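Local coordinates for flagellar brake protein YcgR (Klebsiella pneumoniae, PDB 5KEC) that binds cyclic di-GMP through its PilZ domain and, as MrkH, probably activates transcription of type 3 fimbriae genes in biofilm formation, at residues I180-K185 against C207-R212; G176-D181 against R218-I223; R114-H119 against D141-G146. All blocks are in the same frame, centred on the assembly; numbering follows the deposited sequence.

Contact 1: I180-K185 against C207-R212; sequences IDLVVK and CQFKFR
K210 N donates to D181 O over 2.8 Å, coming in nearly in line with the carbonyl bond. Two residues further along, V183 and Q208 bond each other in both directions: V183 N reaches Q208 O at 3.0 Å with an almost straight N-H (171°), and Q208 N answers to V183 O. These are the hydrogen-bonded pairs of an antiparallel hairpin made by strands 177-193 and 199-210, part of the curled sheet of the PilZ domain. L182-F209 and V184-C207 are the non-hydrogen-bonded pairs, with their side chains on one shared face; there L182 and C207 touch L149, and F209 touches C147, of the neighbouring strand 146-151. L182 and F209 run side by side in the same direction, the leucine setting CD2 in the plane of the ring at its edge, 3.5 Å from F209 CD2. I180 works differently. Its CG1 stands anti to the backbone N (chi1 -163°) and passes 3.3 Å from K210 O, and CD1 goes on to lie over one face of the F211 ring, a CH-pi contact 3.8 Å from the centroid. The same methyl also touches F209 CB, so it meets both phenylalanines. On the opposite face K210 CG lies beside V183 CG2 at 3.7 Å, while K210 NZ bonds weakly to Q208 OE1. At the far end of the contact D181 OD1 and R212 NH2 form a long salt bridge of 3.5 Å, the oxygen lying at the guanidinium edge and the two planes 55° apart; N167 is the stronger partner of both, giving its backbone N to D181 OD1 and its OD1 to R212 NH2. C207 contacts cyclic di-GMP in the ligand-bound protein.

Contact 2: G176-D181 against R218-I223; sequences GEITID and RRIEKI
The guanidinium of R219 has I178 CG1 over one face, 3.5 Å above its plane and offset toward the rim, and has G176 CA and E177 O at its edge. This is where the first turns of the C-terminal helix 214-234 lean on the start of strand 177-193, a helix packed on the curled sheet of the PilZ domain. Over the short segments the two axes approach to 10.5 Å, a spacing bridged by side chains. R219 and I178 slide past each other in opposite directions. The arginine bends at chi3 (71°), which sets NE off the straight course of the chain, and the guanidinium beyond it comes up to the strand. Both terminal nitrogens then converge on one acceptor: NH1 lies 3.0 Å from E177 O and NH2 lies 3.1 Å from it, each bond bent and weak. NH2 has its stronger bond to Y175 O, just before the strand segment, so the flat group is held at the carbonyls of Y175 and E177, with the isoleucine on its face. E177 turns its CB away from the helix; its carbonyl makes the contact. Deeper in, the packing is apolar. I178 is buried, and its CD1, extended from CG1, touches both R219 CB, at 3.9 Å, and the side chain of I220. I223, one turn further along the helix, packs on L172 and Y175. I178 and I220 cross obliquely and meet chiefly through their terminal methyls: chi2 of I220 (-63°) turns its CD1 out to 3.8 Å from I178 CD1, with I220 CG1 a little further off.

Contact 3: R114-H119 against D141-G146; sequences RFRLRH and DISDGG
R116 and D141 make the tight part: NE donates to OD1 at 2.7 Å in a salt bridge. The carboxylate oxygen lies in the guanidinium plane, but the nitrogen comes to it from above the carboxylate, and the two planes stand 58° apart. The arginine chain bends at chi3 (-49°), which puts NE within range, and CB and CD also pass close to OD1, which accepts a second, weak bond from A148 N. Alongside, L117 and I142 form an antiparallel hydrogen-bonded pair, L117 N to I142 O at 3.0 Å and I142 N to L117 O at 3.1 Å. S143 OG holds the turn after the strand by accepting from G145 N and G146 N, an ST turn and ST motif together. D141, S143 and G146 spell the D/NxSxxG signature of PilZ domains, and R114 closes its RxxxR signature; all four contact cyclic di-GMP in the ligand-bound protein. Elsewhere the contact slackens. F115 is exposed and offers S143 CB only its carbonyl O, at 3.6 Å, and H119 merely rests CD2 near D141 CA, 4.0 Å away; R118 is exposed and poorly ordered. Around them, R116 touches Q204 and S206 of strand 199-210, I142 packs on F209 of that strand, and L117 and I142 both lean on L227 of helix 214-234.

The three contacts form a compact triangle, their centres 12 to 13 Å apart, within the C-terminal PilZ domain. Along the chain contact 3 closes first; contacts 1 and 2 then start from the same strand, 177-193, sharing I180 and D181, and end on the consecutive strand 199-210 and helix 214-234. All three reach the same seven-stranded sheet. F209 N of contact 1 probably bonds to G145 O of contact 3 at 2.8 Å, and I220 of contact 2 packs against F211 and also S143 O. The signature turn, which contacts cyclic di-GMP in the ligand-bound protein, is thus backed by both hairpin and helix in this apo chain.

Contact 1: I180-K185 against C207-R212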
loop_
_atom_site.group_PDB
_atom_site.type_symbol
_atom_site.label_atom_id
_atom_site.label_comp_id
_atom_site.label_asym_id
_atom_site.label_seq_id
_atom_site.Cartn_x
_atom_site.Cartn_y
_atom_site.Cartn_z
ATOM N N ILE B 180 -7.847 14.675 -5.907
ATOM C CA ILE B 180 -7.753 13.227 -5.865
ATOM C C ILE B 180 -8.883 12.653 -5.034
ATOM O O ILE B 180 -9.552 13.379 -4.301
ATOM C CB ILE B 180 -6.407 12.798 -5.249
ATOM C CG1 ILE B 180 -6.108 11.330 -5.562
ATOM C CG2 ILE B 180 -6.392 13.084 -3.734
ATOM C CD1 ILE B 180 -4.741 10.890 -5.107
ATOM N N ASP B 181 -9.101 11.347 -5.153
ATOM C CA ASP B 181 -10.062 10.660 -4.300
ATOM C C ASP B 181 -9.324 9.881 -3.216
ATOM O O ASP B 181 -8.316 9.219 -3.484
ATOM C CB ASP B 181 -10.944 9.733 -5.127
ATOM C CG ASP B 181 -11.692 10.473 -6.208
ATOM O OD1 ASP B 181 -12.245 11.553 -5.907
ATOM O OD2 ASP B 181 -11.706 9.995 -7.361
ATOM N N LEU B 182 -9.812 9.982 -1.988
ATOM C CA LEU B 182 -9.172 9.294 -0.877
ATOM C C LEU B 182 -10.082 8.211 -0.317
ATOM O O LEU B 182 -11.288 8.405 -0.185
ATOM C CB LEU B 182 -8.803 10.280 0.230
ATOM C CG LEU B 182 -7.925 11.468 -0.162
ATOM C CD1 LEU B 182 -7.856 12.466 0.986
ATOM C CD2 LEU B 182 -6.538 11.005 -0.576
ATOM N N VAL B 183 -9.490 7.073 0.018
ATOM C CA VAL B 183 -10.216 6.008 0.692
ATOM C C VAL B 183 -9.741 5.949 2.135
ATOM O O VAL B 183 -8.573 5.674 2.401
ATOM C CB VAL B 183 -9.973 4.647 0.021
ATOM C CG1 VAL B 183 -10.625 3.528 0.824
ATOM C CG2 VAL B 183 -10.491 4.661 -1.420
ATOM N N VAL B 184 -10.645 6.235 3.062
ATOM C CA VAL B 184 -10.325 6.213 4.478
ATOM C C VAL B 184 -10.027 4.782 4.912
ATOM O O VAL B 184 -10.820 3.878 4.666
ATOM C CB VAL B 184 -11.487 6.791 5.309
ATOM C CG1 VAL B 184 -11.189 6.684 6.807
ATOM C CG2 VAL B 184 -11.747 8.235 4.907
ATOM N N LYS B 185 -8.874 4.577 5.541
ATOM C CA LYS B 185 -8.457 3.237 5.952
ATOM C C LYS B 185 -8.474 3.048 7.461
ATOM O O LYS B 185 -8.844 1.984 7.954
ATOM C CB LYS B 185 -7.058 2.910 5.421
ATOM C CG LYS B 185 -7.026 2.556 3.948
ATOM C CD LYS B 185 -7.950 1.390 3.679
ATOM C CE LYS B 185 -8.065 1.085 2.200
ATOM N NZ LYS B 185 -9.041 -0.020 1.967
ATOM N N CYS B 207 -5.196 7.402 4.884
ATOM C CA CYS B 207 -5.929 7.295 3.632
ATOM C C CYS B 207 -5.109 6.639 2.541
ATOM O O CYS B 207 -3.879 6.659 2.564
ATOM C CB CYS B 207 -6.393 8.679 3.181
ATOM S SG CYS B 207 -7.617 9.421 4.295
ATOM N N GLN B 208 -5.809 6.045 1.587
ATOM C CA GLN B 208 -5.172 5.481 0.418
ATOM C C GLN B 208 -5.519 6.386 -0.755
ATOM O O GLN B 208 -6.675 6.767 -0.927
ATOM C CB GLN B 208 -5.690 4.065 0.180
ATOM C CG GLN B 208 -4.919 3.276 -0.855
ATOM C CD GLN B 208 -5.532 1.913 -1.104
ATOM O OE1 GLN B 208 -6.295 1.729 -2.054
ATOM N NE2 GLN B 208 -5.205 0.950 -0.246
ATOM N N PHE B 209 -4.510 6.756 -1.538
ATOM C CA PHE B 209 -4.723 7.566 -2.733
ATOM C C PHE B 209 -5.448 6.771 -3.812
ATOM O O PHE B 209 -5.071 5.639 -4.114
ATOM C CB PHE B 209 -3.382 8.041 -3.302
ATOM C CG PHE B 209 -2.689 9.069 -2.462
ATOM C CD1 PHE B 209 -1.308 9.069 -2.352
ATOM C CD2 PHE B 209 -3.410 10.049 -1.802
ATOM C CE1 PHE B 209 -0.660 10.021 -1.588
ATOM C CE2 PHE B 209 -2.769 11.003 -1.036
ATOM C CZ PHE B 209 -1.394 10.990 -0.929
ATOM N N LYS B 210 -6.490 7.364 -4.390
ATOM C CA LYS B 210 -7.049 6.862 -5.643
ATOM C C LYS B 210 -6.755 7.888 -6.734
ATOM O O LYS B 210 -7.565 8.783 -6.988
ATOM C CB LYS B 210 -8.560 6.621 -5.536
ATOM C CG LYS B 210 -8.961 5.431 -4.682
ATOM C CD LYS B 210 -8.398 4.122 -5.226
ATOM C CE LYS B 210 -8.685 2.957 -4.278
ATOM N NZ LYS B 210 -8.151 1.658 -4.779
ATOM N N PHE B 211 -5.591 7.765 -7.366
ATOM C CA PHE B 211 -5.154 8.753 -8.349
ATOM C C PHE B 211 -6.045 8.808 -9.588
ATOM O O PHE B 211 -6.610 7.798 -10.009
ATOM C CB PHE B 211 -3.708 8.499 -8.769
ATOM C CG PHE B 211 -2.703 8.792 -7.694
ATOM C CD1 PHE B 211 -2.296 10.094 -7.446
ATOM C CD2 PHE B 211 -2.160 7.765 -6.935
ATOM C CE1 PHE B 211 -1.367 10.368 -6.458
ATOM C CE2 PHE B 211 -1.233 8.029 -5.945
ATOM C CZ PHE B 211 -0.834 9.333 -5.704
ATOM N N ARG B 212 -6.153 9.998 -10.172
ATOM C CA ARG B 212 -6.950 10.193 -11.376
ATOM C C ARG B 212 -6.102 10.041 -12.633
ATOM O O ARG B 212 -6.611 9.674 -13.687
ATOM C CB ARG B 212 -7.637 11.560 -11.351
ATOM C CG ARG B 212 -8.620 11.723 -10.213
ATOM C CD ARG B 212 -9.373 13.033 -10.320
ATOM N NE ARG B 212 -10.474 13.091 -9.363
ATOM C CZ ARG B 212 -11.335 14.097 -9.275
ATOM N NH1 ARG B 212 -11.231 15.139 -10.091
ATOM N NH2 ARG B 212 -12.303 14.057 -8.370
#

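Contact 2: G176-D181 against R218-I223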
loop_
_atom_site.group_PDB
_atom_site.type_symbol
_atom_site.label_atom_id
_atom_site.label_comp_id
_atom_site.label_asym_id
_atom_site.label_seq_id
_atom_site.Cartn_x
_atom_site.Cartn_y
_atom_site.Cartn_z
ATOM N N GLY B 176 2.105 22.908 -5.920
ATOM C CA GLY B 176 0.796 23.154 -6.498
ATOM C C GLY B 176 -0.308 22.371 -5.808
ATOM O O GLY B 176 -0.223 22.049 -4.619
ATOM N N GLU B 177 -1.353 22.065 -6.563
ATOM C CA GLU B 177 -2.497 21.356 -6.019
ATOM C C GLU B 177 -2.789 20.110 -6.825
ATOM O O GLU B 177 -2.507 20.042 -8.023
ATOM C CB GLU B 177 -3.723 22.276 -5.955
ATOM C CG GLU B 177 -3.523 23.449 -5.018
ATOM C CD GLU B 177 -4.787 24.239 -4.766
ATOM O OE1 GLU B 177 -5.612 24.366 -5.693
ATOM O OE2 GLU B 177 -4.950 24.737 -3.633
ATOM N N ILE B 178 -3.343 19.113 -6.151
ATOM C CA ILE B 178 -3.710 17.866 -6.794
ATOM C C ILE B 178 -5.067 17.410 -6.284
ATOM O O ILE B 178 -5.227 17.117 -5.098
ATOM C CB ILE B 178 -2.682 16.757 -6.510
ATOM C CG1 ILE B 178 -1.288 17.184 -6.963
ATOM C CG2 ILE B 178 -3.098 15.453 -7.205
ATOM C CD1 ILE B 178 -0.222 16.137 -6.722
ATOM N N THR B 179 -6.041 17.348 -7.181
ATOM C CA THR B 179 -7.368 16.861 -6.833
ATOM C C THR B 179 -7.379 15.346 -6.948
ATOM O O THR B 179 -6.961 14.791 -7.959
ATOM C CB THR B 179 -8.453 17.473 -7.747
ATOM O OG1 THR B 179 -8.471 18.892 -7.567
ATOM C CG2 THR B 179 -9.832 16.922 -7.401
ATOM N N ILE B 180 -7.847 14.675 -5.907
ATOM C CA ILE B 180 -7.753 13.227 -5.865
ATOM C C ILE B 180 -8.883 12.653 -5.034
ATOM O O ILE B 180 -9.552 13.379 -4.301
ATOM C CB ILE B 180 -6.407 12.798 -5.249
ATOM C CG1 ILE B 180 -6.108 11.330 -5.562
ATOM C CG2 ILE B 180 -6.392 13.084 -3.734
ATOM C CD1 ILE B 180 -4.741 10.890 -5.107
ATOM N N ASP B 181 -9.101 11.347 -5.153
ATOM C CA ASP B 181 -10.062 10.660 -4.300
ATOM C C ASP B 181 -9.324 9.881 -3.216
ATOM O O ASP B 181 -8.316 9.219 -3.484
ATOM C CB ASP B 181 -10.944 9.733 -5.127
ATOM C CG ASP B 181 -11.692 10.473 -6.208
ATOM O OD1 ASP B 181 -12.245 11.553 -5.907
ATOM O OD2 ASP B 181 -11.706 9.995 -7.361
ATOM N N ARG B 218 2.901 10.716 -10.453
ATOM C CA ARG B 218 4.269 11.143 -10.727
ATOM C C ARG B 218 4.607 12.399 -9.939
ATOM O O ARG B 218 5.710 12.527 -9.403
ATOM C CB ARG B 218 4.480 11.398 -12.219
ATOM C CG ARG B 218 4.833 10.153 -13.025
ATOM C CD ARG B 218 5.431 10.549 -14.370
ATOM N NE ARG B 218 5.883 9.401 -15.151
ATOM C CZ ARG B 218 5.212 8.883 -16.175
ATOM N NH1 ARG B 218 4.053 9.408 -16.544
ATOM N NH2 ARG B 218 5.701 7.839 -16.829
ATOM N N ARG B 219 3.660 13.330 -9.871
ATOM C CA ARG B 219 3.870 14.533 -9.080
ATOM C C ARG B 219 4.088 14.164 -7.617
ATOM O O ARG B 219 4.975 14.710 -6.958
ATOM C CB ARG B 219 2.703 15.505 -9.237
ATOM C CG ARG B 219 2.675 16.199 -10.592
ATOM C CD ARG B 219 1.421 17.041 -10.746
ATOM N NE ARG B 219 1.455 18.232 -9.903
ATOM C CZ ARG B 219 0.394 18.986 -9.633
ATOM N NH1 ARG B 219 -0.796 18.663 -10.127
ATOM N NH2 ARG B 219 0.520 20.053 -8.852
ATOM N N ILE B 220 3.286 13.231 -7.112
ATOM C CA ILE B 220 3.449 12.774 -5.734
ATOM C C ILE B 220 4.821 12.133 -5.526
ATOM O O ILE B 220 5.473 12.349 -4.504
ATOM C CB ILE B 220 2.349 11.764 -5.332
ATOM C CG1 ILE B 220 0.988 12.455 -5.245
ATOM C CG2 ILE B 220 2.679 11.119 -4.003
ATOM C CD1 ILE B 220 0.925 13.527 -4.196
ATOM N N GLU B 221 5.252 11.345 -6.506
ATOM C CA GLU B 221 6.518 10.623 -6.410
ATOM C C GLU B 221 7.713 11.570 -6.422
ATOM O O GLU B 221 8.723 11.317 -5.769
ATOM C CB GLU B 221 6.617 9.571 -7.521
ATOM C CG GLU B 221 5.718 8.358 -7.262
ATOM C CD GLU B 221 5.545 7.452 -8.474
ATOM O OE1 GLU B 221 5.580 7.955 -9.619
ATOM O OE2 GLU B 221 5.363 6.230 -8.277
ATOM N N LYS B 222 7.589 12.676 -7.148
ATOM C CA LYS B 222 8.650 13.676 -7.174
ATOM C C LYS B 222 8.763 14.400 -5.841
ATOM O O LYS B 222 9.863 14.670 -5.362
ATOM C CB LYS B 222 8.425 14.677 -8.302
ATOM C CG LYS B 222 8.643 14.080 -9.678
ATOM C CD LYS B 222 8.575 15.139 -10.768
ATOM C CE LYS B 222 7.213 15.811 -10.822
ATOM N NZ LYS B 222 7.121 16.784 -11.948
ATOM N N ILE B 223 7.621 14.713 -5.240
ATOM C CA ILE B 223 7.611 15.301 -3.911
ATOM C C ILE B 223 8.264 14.351 -2.909
ATOM O O ILE B 223 9.034 14.773 -2.044
ATOM C CB ILE B 223 6.176 15.599 -3.444
ATOM C CG1 ILE B 223 5.501 16.606 -4.375
ATOM C CG2 ILE B 223 6.176 16.100 -2.000
ATOM C CD1 ILE B 223 4.042 16.829 -4.058
#

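Contact 3: R114-H119 against D141-G146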
loop_
_atom_site.group_PDB
_atom_site.type_symbol
_atom_site.label_atom_id
_atom_site.label_comp_id
_atom_site.label_asym_id
_atom_site.label_seq_id
_atom_site.Cartn_x
_atom_site.Cartn_y
_atom_site.Cartn_z
ATOM N N ARG B 114 3.571 0.083 3.903
ATOM C CA ARG B 114 2.786 0.577 5.026
ATOM C C ARG B 114 3.407 1.830 5.642
ATOM O O ARG B 114 2.744 2.559 6.380
ATOM C CB ARG B 114 2.630 -0.512 6.090
ATOM C CG ARG B 114 2.007 -1.806 5.586
ATOM C CD ARG B 114 2.026 -2.878 6.669
ATOM N NE ARG B 114 3.388 -3.223 7.070
ATOM C CZ ARG B 114 3.691 -3.950 8.143
ATOM N NH1 ARG B 114 2.723 -4.408 8.929
ATOM N NH2 ARG B 114 4.960 -4.213 8.436
ATOM N N PHE B 115 4.673 2.086 5.331
ATOM C CA PHE B 115 5.389 3.212 5.925
ATOM C C PHE B 115 5.146 4.519 5.174
ATOM O O PHE B 115 5.056 4.533 3.944
ATOM C CB PHE B 115 6.890 2.923 5.997
ATOM C CG PHE B 115 7.278 1.999 7.122
ATOM C CD1 PHE B 115 7.689 2.508 8.346
ATOM C CD2 PHE B 115 7.226 0.623 6.957
ATOM C CE1 PHE B 115 8.049 1.661 9.381
ATOM C CE2 PHE B 115 7.586 -0.228 7.991
ATOM C CZ PHE B 115 7.997 0.295 9.203
ATOM N N ARG B 116 5.044 5.613 5.927
ATOM C CA ARG B 116 4.839 6.937 5.345
ATOM C C ARG B 116 5.842 7.933 5.915
ATOM O O ARG B 116 6.273 7.808 7.060
ATOM C CB ARG B 116 3.395 7.413 5.566
ATOM C CG ARG B 116 2.347 6.551 4.856
ATOM C CD ARG B 116 0.919 7.037 5.104
ATOM N NE ARG B 116 0.656 7.267 6.524
ATOM C CZ ARG B 116 0.328 6.317 7.394
ATOM N NH1 ARG B 116 0.219 5.057 6.995
ATOM N NH2 ARG B 116 0.112 6.626 8.668
ATOM N N LEU B 117 6.211 8.924 5.110
ATOM C CA LEU B 117 7.271 9.860 5.474
ATOM C C LEU B 117 6.769 11.120 6.185
ATOM O O LEU B 117 5.906 11.834 5.675
ATOM C CB LEU B 117 8.069 10.239 4.227
ATOM C CG LEU B 117 9.254 11.189 4.392
ATOM C CD1 LEU B 117 10.241 10.651 5.420
ATOM C CD2 LEU B 117 9.933 11.395 3.047
ATOM N N ARG B 118 7.326 11.388 7.363
ATOM C CA ARG B 118 7.032 12.608 8.109
ATOM C C ARG B 118 7.781 13.773 7.472
ATOM O O ARG B 118 8.822 13.573 6.853
ATOM C CB ARG B 118 7.450 12.433 9.572
ATOM C CG ARG B 118 7.083 13.592 10.485
ATOM C CD ARG B 118 7.362 13.251 11.947
ATOM N NE ARG B 118 8.744 12.824 12.163
ATOM C CZ ARG B 118 9.730 13.637 12.532
ATOM N NH1 ARG B 118 9.492 14.927 12.731
ATOM N NH2 ARG B 118 10.955 13.160 12.704
ATOM N N HIS B 119 7.258 14.990 7.609
ATOM C CA HIS B 119 7.864 16.138 6.934
ATOM C C HIS B 119 7.601 17.466 7.644
ATOM O O HIS B 119 6.887 17.519 8.643
ATOM C CB HIS B 119 7.392 16.208 5.478
ATOM C CG HIS B 119 5.909 16.351 5.332
ATOM N ND1 HIS B 119 5.276 17.576 5.355
ATOM C CD2 HIS B 119 4.935 15.425 5.174
ATOM C CE1 HIS B 119 3.974 17.396 5.209
ATOM N NE2 HIS B 119 3.740 16.101 5.098
ATOM N N ASP B 141 1.936 12.963 7.128
ATOM C CA ASP B 141 2.938 12.187 6.414
ATOM C C ASP B 141 2.379 11.713 5.088
ATOM O O ASP B 141 1.184 11.849 4.819
ATOM C CB ASP B 141 3.456 11.017 7.256
ATOM C CG ASP B 141 2.367 10.051 7.648
ATOM O OD1 ASP B 141 1.430 9.854 6.845
ATOM O OD2 ASP B 141 2.452 9.484 8.759
ATOM N N ILE B 142 3.245 11.159 4.256
ATOM C CA ILE B 142 2.858 10.847 2.893
ATOM C C ILE B 142 3.778 9.792 2.285
ATOM O O ILE B 142 4.988 9.784 2.527
ATOM C CB ILE B 142 2.855 12.135 2.028
ATOM C CG1 ILE B 142 2.223 11.887 0.662
ATOM C CG2 ILE B 142 4.264 12.697 1.888
ATOM C CD1 ILE B 142 2.130 13.137 -0.182
ATOM N N SER B 143 3.185 8.879 1.527
ATOM C CA SER B 143 3.942 7.935 0.720
ATOM C C SER B 143 3.410 8.094 -0.693
ATOM O O SER B 143 2.696 9.056 -0.973
ATOM C CB SER B 143 3.748 6.504 1.220
ATOM O OG SER B 143 2.404 6.086 1.070
ATOM N N ASP B 144 3.752 7.176 -1.587
ATOM C CA ASP B 144 3.246 7.264 -2.951
ATOM C C ASP B 144 1.896 6.572 -3.064
ATOM O O ASP B 144 1.246 6.622 -4.107
ATOM C CB ASP B 144 4.250 6.693 -3.957
ATOM C CG ASP B 144 4.672 5.287 -3.620
ATOM O OD1 ASP B 144 5.813 4.915 -3.971
ATOM O OD2 ASP B 144 3.866 4.553 -3.009
ATOM N N GLY B 145 1.468 5.942 -1.975
ATOM C CA GLY B 145 0.209 5.222 -1.972
ATOM C C GLY B 145 -0.835 5.838 -1.060
ATOM O O GLY B 145 -2.023 5.530 -1.165
ATOM N N GLY B 146 -0.398 6.706 -0.156
ATOM C CA GLY B 146 -1.334 7.344 0.750
ATOM C C GLY B 146 -0.733 8.415 1.636
ATOM O O GLY B 146 0.386 8.885 1.413
#